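Local coordinates for protein benzyl alcohol dehydrogenase (Acinetobacter calcoaceticus, PDB 1F8F) that probably catalyses the NAD-dependent oxidation of benzyl alcohol to benzaldehyde, as a zinc-containing medium-chain alcohol dehydrogenase, at residues G69-I74 with T79-G84. Numbering follows the deposited sequence.
Sequences GIIEAI and TELQVG
I71 and G84 meet where the loop after strand 66-74 folds back over it, within the GroES-like domain, on its way to the antiparallel partner strand 86-89. G84 N donates to I71 O at an angle of 156°; the 2.5 Å between these two atoms is unusually short, so the exact length is doubtful. Glycine suits position 84 because its positive phi of 100° would jam a side chain against the preceding carbonyl. V83 borders the same acceptor: with CG1 anti to its backbone N, that methyl lies 3.6 Å from I71 O.

I71 and L81 cross nearly at right angles, I71 CD1 reaching L81 CB at 3.9 Å and Q82 O at 3.7 Å. Both side chains are buried, which suits apolar residues at these two places. Nearby, I74 CG2 packs 3.5 Å from L81 O. L81 continues onto T156 and K158 of strand 156-159, while I71 rests on V34.

Further out, E72 and A73 both face L35 of strand 33-42, forming a classic beta bulge at the end of the strand. T79 OG1 is hydrogen-bonded to NZ of K96 of the second subunit, and Q82 N is hydrogen-bonded to D85 OD2.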
ATOM      1  N   GLY A  69     -14.936 -17.505 -28.162  1.00 28.59           N
ATOM      2  CA  GLY A  69     -15.997 -18.290 -28.763  1.00 30.79           C
ATOM      3  C   GLY A  69     -17.368 -17.965 -28.153  1.00 32.84           C
ATOM      4  O   GLY A  69     -17.634 -16.898 -27.626  1.00 29.98           O
ATOM      5  N   ILE A  70     -18.291 -18.900 -28.301  1.00 33.41           N
ATOM      6  CA  ILE A  70     -19.695 -18.814 -27.899  1.00 36.54           C
ATOM      7  C   ILE A  70     -20.062 -20.050 -27.074  1.00 34.98           C
ATOM      8  O   ILE A  70     -19.729 -21.199 -27.392  1.00 33.86           O
ATOM      9  CB  ILE A  70     -20.637 -18.832 -29.132  1.00 41.26           C
ATOM     10  CG1 ILE A  70     -20.250 -17.756 -30.159  1.00 38.48           C
ATOM     11  CG2 ILE A  70     -22.106 -18.616 -28.790  1.00 38.84           C
ATOM     12  CD1 ILE A  70     -20.980 -17.847 -31.475  1.00 41.44           C
ATOM     13  N   ILE A  71     -20.714 -19.795 -25.950  1.00 38.10           N
ATOM     14  CA  ILE A  71     -21.122 -20.957 -25.136  1.00 37.83           C
ATOM     15  C   ILE A  71     -22.255 -21.731 -25.812  1.00 39.10           C
ATOM     16  O   ILE A  71     -23.316 -21.214 -26.063  1.00 38.28           O
ATOM     17  CB  ILE A  71     -21.515 -20.564 -23.719  1.00 36.08           C
ATOM     18  CG1 ILE A  71     -20.305 -19.999 -22.939  1.00 35.87           C
ATOM     19  CG2 ILE A  71     -22.042 -21.803 -22.992  1.00 38.10           C
ATOM     20  CD1 ILE A  71     -20.696 -19.288 -21.672  1.00 33.58           C
ATOM     21  N   GLU A  72     -22.070 -23.008 -25.930  1.00 42.78           N
ATOM     22  CA  GLU A  72     -22.789 -24.094 -26.503  1.00 48.25           C
ATOM     23  C   GLU A  72     -23.406 -25.072 -25.498  1.00 50.34           C
ATOM     24  O   GLU A  72     -24.244 -25.911 -25.857  1.00 52.17           O
ATOM     25  CB  GLU A  72     -21.729 -24.918 -27.282  1.00 47.09           C
ATOM     26  CG  GLU A  72     -22.138 -26.211 -27.895  1.00 50.72           C
ATOM     27  CD  GLU A  72     -22.841 -26.220 -29.235  1.00 52.17           C
ATOM     28  OE1 GLU A  72     -22.860 -25.259 -30.038  1.00 51.92           O
ATOM     29  OE2 GLU A  72     -23.408 -27.300 -29.506  1.00 52.54           O
ATOM     30  N   ALA A  73     -22.897 -25.079 -24.283  1.00 50.46           N
ATOM     31  CA  ALA A  73     -23.356 -25.936 -23.210  1.00 52.08           C
ATOM     32  C   ALA A  73     -22.607 -25.649 -21.890  1.00 51.92           C
ATOM     33  O   ALA A  73     -21.390 -25.473 -21.902  1.00 50.61           O
ATOM     34  CB  ALA A  73     -23.226 -27.407 -23.591  1.00 51.86           C
ATOM     35  N   ILE A  74     -23.367 -25.565 -20.802  1.00 50.97           N
ATOM     36  CA  ILE A  74     -22.844 -25.314 -19.471  1.00 49.81           C
ATOM     37  C   ILE A  74     -23.043 -26.537 -18.590  1.00 48.88           C
ATOM     38  O   ILE A  74     -23.962 -27.277 -18.894  1.00 52.25           O
ATOM     39  CB  ILE A  74     -23.573 -24.166 -18.750  1.00 48.49           C
ATOM     40  CG1 ILE A  74     -25.080 -24.422 -18.765  1.00 47.27           C
ATOM     41  CG2 ILE A  74     -23.206 -22.834 -19.368  1.00 46.85           C
ATOM     42  CD1 ILE A  74     -25.866 -23.329 -18.071  1.00 46.35           C
ATOM     43  N   THR A  79     -23.320 -21.227 -12.626  1.00 37.69           N
ATOM     44  CA  THR A  79     -24.370 -20.287 -12.278  1.00 37.35           C
ATOM     45  C   THR A  79     -24.157 -18.938 -12.906  1.00 39.56           C
ATOM     46  O   THR A  79     -25.127 -18.162 -12.894  1.00 41.08           O
ATOM     47  CB  THR A  79     -24.457 -20.060 -10.736  1.00 36.90           C
ATOM     48  OG1 THR A  79     -23.205 -19.556 -10.213  1.00 33.93           O
ATOM     49  CG2 THR A  79     -24.891 -21.296  -9.974  1.00 32.38           C
ATOM     50  N   GLU A  80     -22.945 -18.583 -13.338  1.00 40.56           N
ATOM     51  CA  GLU A  80     -22.718 -17.218 -13.800  1.00 41.49           C
ATOM     52  C   GLU A  80     -22.612 -17.066 -15.315  1.00 41.28           C
ATOM     53  O   GLU A  80     -22.351 -15.966 -15.817  1.00 39.07           O
ATOM     54  CB  GLU A  80     -21.497 -16.637 -13.126  1.00 43.31           C
ATOM     55  CG  GLU A  80     -21.324 -16.500 -11.642  1.00 44.97           C
ATOM     56  CD  GLU A  80     -22.519 -16.076 -10.835  1.00 45.98           C
ATOM     57  OE1 GLU A  80     -23.006 -14.942 -10.898  1.00 45.60           O
ATOM     58  OE2 GLU A  80     -23.050 -16.943 -10.086  1.00 47.60           O
ATOM     59  N   LEU A  81     -22.814 -18.113 -16.066  1.00 42.32           N
ATOM     60  CA  LEU A  81     -22.736 -18.088 -17.521  1.00 44.97           C
ATOM     61  C   LEU A  81     -23.887 -18.852 -18.186  1.00 47.52           C
ATOM     62  O   LEU A  81     -24.263 -19.929 -17.704  1.00 45.86           O
ATOM     63  CB  LEU A  81     -21.413 -18.768 -17.882  1.00 43.05           C
ATOM     64  CG  LEU A  81     -20.060 -18.144 -17.531  1.00 41.12           C
ATOM     65  CD1 LEU A  81     -18.898 -19.104 -17.683  1.00 37.61           C
ATOM     66  CD2 LEU A  81     -19.877 -16.916 -18.406  1.00 40.16           C
ATOM     67  N   GLN A  82     -24.419 -18.407 -19.332  1.00 50.73           N
ATOM     68  CA  GLN A  82     -25.482 -19.140 -20.050  1.00 51.78           C
ATOM     69  C   GLN A  82     -25.169 -19.347 -21.536  1.00 50.82           C
ATOM     70  O   GLN A  82     -24.357 -18.640 -22.138  1.00 47.29           O
ATOM     71  CB  GLN A  82     -26.866 -18.514 -19.928  1.00 52.61           C
ATOM     72  CG  GLN A  82     -26.909 -17.027 -20.221  1.00 56.27           C
ATOM     73  CD  GLN A  82     -27.872 -16.222 -19.370  1.00 58.69           C
ATOM     74  OE1 GLN A  82     -28.112 -15.022 -19.593  1.00 58.78           O
ATOM     75  NE2 GLN A  82     -28.427 -16.919 -18.365  1.00 58.72           N
ATOM     76  N   VAL A  83     -25.831 -20.356 -22.109  1.00 51.26           N
ATOM     77  CA  VAL A  83     -25.700 -20.760 -23.508  1.00 50.04           C
ATOM     78  C   VAL A  83     -25.816 -19.562 -24.420  1.00 48.60           C
ATOM     79  O   VAL A  83     -26.760 -18.780 -24.224  1.00 49.46           O
ATOM     80  CB  VAL A  83     -26.775 -21.806 -23.861  1.00 50.76           C
ATOM     81  CG1 VAL A  83     -26.751 -22.206 -25.336  1.00 51.17           C
ATOM     82  CG2 VAL A  83     -26.593 -23.036 -22.991  1.00 50.36           C
ATOM     83  N   GLY A  84     -24.854 -19.340 -25.320  1.00 47.87           N
ATOM     84  CA  GLY A  84     -24.943 -18.120 -26.141  1.00 47.08           C
ATOM     85  C   GLY A  84     -24.072 -16.965 -25.686  1.00 46.89           C
ATOM     86  O   GLY A  84     -23.846 -16.031 -26.489  1.00 46.52           O
TER